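Local coordinates for bifunctional thiamine biosynthesis protein ThiDN (Methanocaldococcus jannaschii DSM 2661, PDB 2PHP) that probably phosphorylates hydroxymethylpyrimidine and its phosphate and, through the C-terminal ThiN domain captured here, joins the resulting diphosphate to thiazole phosphate to form thiamine monophosphate, at the interface of chains A and B. Coordinates in Å, arbitrary orientation; residue numbers count along the deposited sequence, not the author numbering. Chains: chain A/B, Uncharacterized protein MJ0236.

Contact 1: the interface of chains A and B. Residues chain A 55-56, 58, 66, 68; chain B 55-56, 58, 66, 68.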
loop_
_atom_site.group_PDB
_atom_site.type_symbol
_atom_site.label_atom_id
_atom_site.label_comp_id
_atom_site.label_asym_id
_atom_site.label_seq_id
_atom_site.Cartn_x
_atom_site.Cartn_y
_atom_site.Cartn_z
ATOM N N GLY A 55 -5.706 -6.602 7.744
ATOM C CA GLY A 55 -6.555 -6.414 6.583
ATOM C C GLY A 55 -6.972 -7.804 6.153
ATOM O O GLY A 55 -7.296 -8.638 6.995
ATOM N N ARG A 56 -6.963 -8.067 4.852
ATOM C CA ARG A 56 -7.293 -9.399 4.344
ATOM C C ARG A 56 -6.639 -9.629 2.991
ATOM O O ARG A 56 -6.008 -8.738 2.431
ATOM C CB ARG A 56 -8.814 -9.582 4.220
ATOM C CG ARG A 56 -9.517 -9.876 5.549
ATOM C CD ARG A 56 -10.729 -10.790 5.391
ATOM N NE ARG A 56 -11.117 -11.400 6.663
ATOM C CZ ARG A 56 -12.077 -12.314 6.801
ATOM N NH1 ARG A 56 -12.762 -12.735 5.744
ATOM N NH2 ARG A 56 -12.350 -12.820 8.000
ATOM N N ILE A 58 -7.496 -10.169 -0.672
ATOM C CA ILE A 58 -8.627 -10.038 -1.574
ATOM C C ILE A 58 -8.191 -10.120 -3.031
ATOM O O ILE A 58 -7.014 -9.954 -3.357
ATOM C CB ILE A 58 -9.371 -8.694 -1.349
ATOM C CG1 ILE A 58 -8.475 -7.519 -1.767
ATOM C CG2 ILE A 58 -9.766 -8.563 0.111
ATOM C CD1 ILE A 58 -9.144 -6.168 -1.651
ATOM N N TYR A 66 -4.404 -9.176 -3.645
ATOM C CA TYR A 66 -3.729 -8.204 -2.788
ATOM C C TYR A 66 -3.697 -8.749 -1.360
ATOM O O TYR A 66 -4.719 -9.234 -0.850
ATOM C CB TYR A 66 -4.500 -6.882 -2.744
ATOM C CG TYR A 66 -4.591 -6.119 -4.045
ATOM C CD1 TYR A 66 -3.509 -5.373 -4.523
ATOM C CD2 TYR A 66 -5.787 -6.078 -4.761
ATOM C CE1 TYR A 66 -3.626 -4.597 -5.678
ATOM C CE2 TYR A 66 -5.913 -5.307 -5.918
ATOM C CZ TYR A 66 -4.830 -4.571 -6.365
ATOM O OH TYR A 66 -4.953 -3.811 -7.503
ATOM N N VAL A 68 -3.460 -7.449 2.079
ATOM C CA VAL A 68 -3.602 -6.170 2.757
ATOM C C VAL A 68 -3.405 -6.130 4.270
ATOM O O VAL A 68 -3.973 -6.934 5.011
ATOM C CB VAL A 68 -4.997 -5.553 2.450
ATOM C CG1 VAL A 68 -5.031 -4.097 2.905
ATOM C CG2 VAL A 68 -5.316 -5.665 0.959
ATOM N N GLY B 55 -9.218 -3.214 -6.454
ATOM C CA GLY B 55 -9.331 -3.947 -5.202
ATOM C C GLY B 55 -10.677 -3.554 -4.611
ATOM O O GLY B 55 -11.694 -3.600 -5.304
ATOM N N ARG B 56 -10.685 -3.150 -3.347
ATOM C CA ARG B 56 -11.904 -2.719 -2.675
ATOM C C ARG B 56 -11.551 -1.964 -1.407
ATOM O O ARG B 56 -10.384 -1.873 -1.044
ATOM C CB ARG B 56 -12.795 -3.918 -2.329
ATOM C CG ARG B 56 -13.826 -4.226 -3.424
ATOM C CD ARG B 56 -14.985 -5.068 -2.918
ATOM N NE ARG B 56 -16.066 -5.106 -3.901
ATOM C CZ ARG B 56 -17.286 -5.589 -3.671
ATOM N NH1 ARG B 56 -17.596 -6.089 -2.484
ATOM N NH2 ARG B 56 -18.208 -5.540 -4.625
ATOM N N ILE B 58 -11.704 -2.002 2.450
ATOM C CA ILE B 58 -11.925 -2.981 3.507
ATOM C C ILE B 58 -11.565 -2.470 4.894
ATOM O O ILE B 58 -10.831 -1.488 5.048
ATOM C CB ILE B 58 -11.128 -4.289 3.240
ATOM C CG1 ILE B 58 -9.625 -4.013 3.308
ATOM C CG2 ILE B 58 -11.484 -4.857 1.862
ATOM C CD1 ILE B 58 -8.772 -5.285 3.217
ATOM N N TYR B 66 -8.840 0.327 4.770
ATOM C CA TYR B 66 -7.840 0.344 3.708
ATOM C C TYR B 66 -8.511 0.523 2.347
ATOM O O TYR B 66 -9.528 -0.133 2.052
ATOM C CB TYR B 66 -7.074 -0.985 3.641
ATOM C CG TYR B 66 -6.271 -1.355 4.863
ATOM C CD1 TYR B 66 -5.107 -0.664 5.193
ATOM C CD2 TYR B 66 -6.647 -2.438 5.661
ATOM C CE1 TYR B 66 -4.334 -1.046 6.283
ATOM C CE2 TYR B 66 -5.884 -2.826 6.748
ATOM C CZ TYR B 66 -4.724 -2.125 7.051
ATOM O OH TYR B 66 -3.938 -2.515 8.113
ATOM N N VAL B 68 -7.888 -0.288 -1.265
ATOM C CA VAL B 68 -7.008 -1.161 -2.040
ATOM C C VAL B 68 -7.166 -1.158 -3.559
ATOM O O VAL B 68 -8.275 -1.281 -4.074
ATOM C CB VAL B 68 -7.176 -2.635 -1.549
ATOM C CG1 VAL B 68 -6.079 -3.536 -2.146
ATOM C CG2 VAL B 68 -7.153 -2.676 -0.016
#
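A:Val68 and B:Val68 meet tip to tip through their CG2 methyls, 3.6 Å apart, at the centre of a two-fold apolar patch between two ThiN domains, the thiamine-phosphate synthase part of the protein. The other methyl of each valine turns to the partner's tyrosine. CG1 of B:Val68 lies over one face of the A:Tyr66 ring, shifted toward the rim and 3.5 Å from A:Tyr66 CG, a CH-pi contact. CG1 of A:Val68 does the same over B:Tyr66, and in both pairs the valine and tyrosine side chains pass antiparallel, so that the methyl crosses the ring near CG. CG1 stands anti to the backbone N (chi1 -168° in A:Val68), which splits the two methyls between ring and twin valine. Farther out on each ring, CE2 of B:Tyr66 rests 3.7 Å from CA of A:Gly55, where there is no side chain to intervene.

The isoleucines close the patch on another side. CD1 of B:Ile58 comes 3.9 Å from CB of A:Val68 and also 3.7 Å from the backbone N of A:Arg56. Its CG1 lies between the backbone N and the carbonyl carbon (chi1 66°), the crowded position, and the extended branch beyond it carries CD1 to the partner. A:Ile58 repeats this by the two-fold against B:Val68 and B:Arg56.

Behind this layer, strands 57-59 and 65-67 of each chain run side by side, close enough for backbone pairing, which probably keeps isoleucine, tyrosine and valine of one chain in register toward the partner. A:Tyr66 N is 2.7 Å from A:Ile58 O, and A:Val68 N is 2.9 Å from A:Arg56 O.

Contact 2: the interface of chains A and B. Residues chain A 53-55, 69-70; chain B 58-61, 66.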
loop_
_atom_site.group_PDB
_atom_site.type_symbol
_atom_site.label_atom_id
_atom_site.label_comp_id
_atom_site.label_asym_id
_atom_site.label_seq_id
_atom_site.Cartn_x
_atom_site.Cartn_y
_atom_site.Cartn_z
ATOM N N LEU A 53 -3.605 -11.008 9.839
ATOM C CA LEU A 53 -3.542 -9.781 9.041
ATOM C C LEU A 53 -4.605 -8.811 9.537
ATOM O O LEU A 53 -5.738 -9.213 9.804
ATOM C CB LEU A 53 -3.801 -10.073 7.563
ATOM C CG LEU A 53 -2.737 -10.860 6.798
ATOM C CD1 LEU A 53 -3.247 -11.176 5.403
ATOM C CD2 LEU A 53 -1.450 -10.061 6.736
ATOM N N THR A 54 -4.229 -7.539 9.656
ATOM C CA THR A 54 -5.150 -6.497 10.095
ATOM C C THR A 54 -6.102 -6.204 8.948
ATOM O O THR A 54 -7.160 -5.618 9.145
ATOM C CB THR A 54 -4.415 -5.195 10.459
ATOM O OG1 THR A 54 -3.623 -4.779 9.343
ATOM C CG2 THR A 54 -3.516 -5.410 11.695
ATOM N N GLY A 55 -5.706 -6.602 7.744
ATOM C CA GLY A 55 -6.555 -6.414 6.583
ATOM C C GLY A 55 -6.972 -7.804 6.153
ATOM O O GLY A 55 -7.296 -8.638 6.995
ATOM N N GLY A 69 -2.605 -5.162 4.724
ATOM C CA GLY A 69 -2.383 -4.997 6.149
ATOM C C GLY A 69 -1.101 -5.569 6.712
ATOM O O GLY A 69 -0.203 -5.972 5.974
ATOM N N ASP A 70 -1.025 -5.601 8.036
ATOM C CA ASP A 70 0.149 -6.113 8.728
ATOM C C ASP A 70 -0.234 -7.277 9.615
ATOM O O ASP A 70 -1.403 -7.461 9.946
ATOM C CB ASP A 70 0.751 -5.049 9.642
ATOM C CG ASP A 70 0.960 -3.727 8.954
ATOM O OD1 ASP A 70 1.726 -3.675 7.972
ATOM O OD2 ASP A 70 0.352 -2.736 9.408
ATOM N N ILE B 58 -11.704 -2.002 2.450
ATOM C CA ILE B 58 -11.925 -2.981 3.507
ATOM C C ILE B 58 -11.565 -2.470 4.894
ATOM O O ILE B 58 -10.831 -1.488 5.048
ATOM C CB ILE B 58 -11.128 -4.289 3.240
ATOM C CG1 ILE B 58 -9.625 -4.013 3.308
ATOM C CG2 ILE B 58 -11.484 -4.857 1.862
ATOM C CD1 ILE B 58 -8.772 -5.285 3.217
ATOM N N LYS B 59 -12.078 -3.157 5.908
ATOM C CA LYS B 59 -11.823 -2.758 7.285
ATOM C C LYS B 59 -10.397 -3.025 7.723
ATOM O O LYS B 59 -9.782 -4.007 7.311
ATOM C CB LYS B 59 -12.770 -3.487 8.249
ATOM C CG LYS B 59 -14.203 -2.983 8.215
ATOM C CD LYS B 59 -15.082 -3.673 9.263
ATOM C CE LYS B 59 -16.501 -3.087 9.271
ATOM N NZ LYS B 59 -17.376 -3.714 10.303
ATOM N N ASN B 60 -9.862 -2.115 8.528
ATOM C CA ASN B 60 -8.533 -2.278 9.096
ATOM C C ASN B 60 -8.908 -2.679 10.518
ATOM O O ASN B 60 -9.383 -1.846 11.291
ATOM C CB ASN B 60 -7.762 -0.954 9.123
ATOM C CG ASN B 60 -6.405 -1.090 9.789
ATOM O OD1 ASN B 60 -6.216 -1.938 10.659
ATOM N ND2 ASN B 60 -5.460 -0.240 9.400
ATOM N N LYS B 61 -8.720 -3.952 10.851
ATOM C CA LYS B 61 -9.081 -4.471 12.172
ATOM C C LYS B 61 -8.544 -3.702 13.380
ATOM O O LYS B 61 -9.176 -3.721 14.440
ATOM C CB LYS B 61 -8.691 -5.954 12.290
ATOM C CG LYS B 61 -9.862 -6.932 12.113
ATOM C CD LYS B 61 -10.195 -7.215 10.653
ATOM C CE LYS B 61 -9.062 -7.983 9.963
ATOM N NZ LYS B 61 -8.665 -9.196 10.725
ATOM N N TYR B 66 -8.840 0.327 4.770
ATOM C CA TYR B 66 -7.840 0.344 3.708
ATOM C C TYR B 66 -8.511 0.523 2.347
ATOM O O TYR B 66 -9.528 -0.133 2.052
ATOM C CB TYR B 66 -7.074 -0.985 3.641
ATOM C CG TYR B 66 -6.271 -1.355 4.863
ATOM C CD1 TYR B 66 -5.107 -0.664 5.193
ATOM C CD2 TYR B 66 -6.647 -2.438 5.661
ATOM C CE1 TYR B 66 -4.334 -1.046 6.283
ATOM C CE2 TYR B 66 -5.884 -2.826 6.748
ATOM C CZ TYR B 66 -4.724 -2.125 7.051
ATOM O OH TYR B 66 -3.938 -2.515 8.113
#
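The ring of B:Tyr66 has CB of its own chain's B:Asn60 over one face, displaced from the ring centre, opposite the face that receives a valine methyl of chain A. At its edge, in the ring plane, lies the carbonyl O of A:Thr54. A:Gly69 comes to the phenol end from the valine side, its CA 3.8 Å from B:Tyr66 CZ. Between these neighbours the ring reaches into the loop that follows strand 50-53 of the partner ThiN domain.

There the phenol OH and the A:Thr54 hydroxyl OG1 form a short hydrogen bond of 2.6 Å, whose direction is not settled, with the two side chains roughly perpendicular. OG1 is placed between the backbone N and the carbonyl carbon (chi1 55°), and from the second shell it takes a nearly straight hydrogen bond from A:Asp70 N at 3.0 Å. A backbone N-H and a phenol thus grip one hydroxyl and limit its rotation. Beside it, OD1 of B:Asn60 touches A:Thr54 CB at 3.7 Å.

B:Lys61 holds the same loop by its backbone N and its side-chain amine NZ. Its N donates to A:Thr54 O over 2.8 Å, arriving in the carbonyl plane with 165° at the hydrogen. The lysine chain does not extend away but bends at chi2, chi3 and chi4, curling back along the loop with CE 3.5 Å from A:Gly55 O. The curl brings NZ to A:Leu53 O, one residue before A:Thr54 and at the end of strand 50-53, where it donates a hydrogen bond of 3.1 Å nearly in line with the C=O, at 160°.

The C-alpha centres of contact 1 and contact 2 lie about 7 Å apart, and A:Gly55, B:Ile58 and B:Tyr66 belong to both. The tyrosine joins them: the CB end and one ring face of B:Tyr66 belong to the apolar contact 1, while its phenol OH reaches into the hydrogen-bonded contact 2. Two-fold symmetry repeats contact 2 with the chains exchanged, so hydrogen-bonded patches flank the valine centre. This pattern would fix how the two ThiN domains are turned against each other. The deposited assembly holds four copies, but the structure alone does not show whether this pairing exists in the full-length bifunctional enzyme.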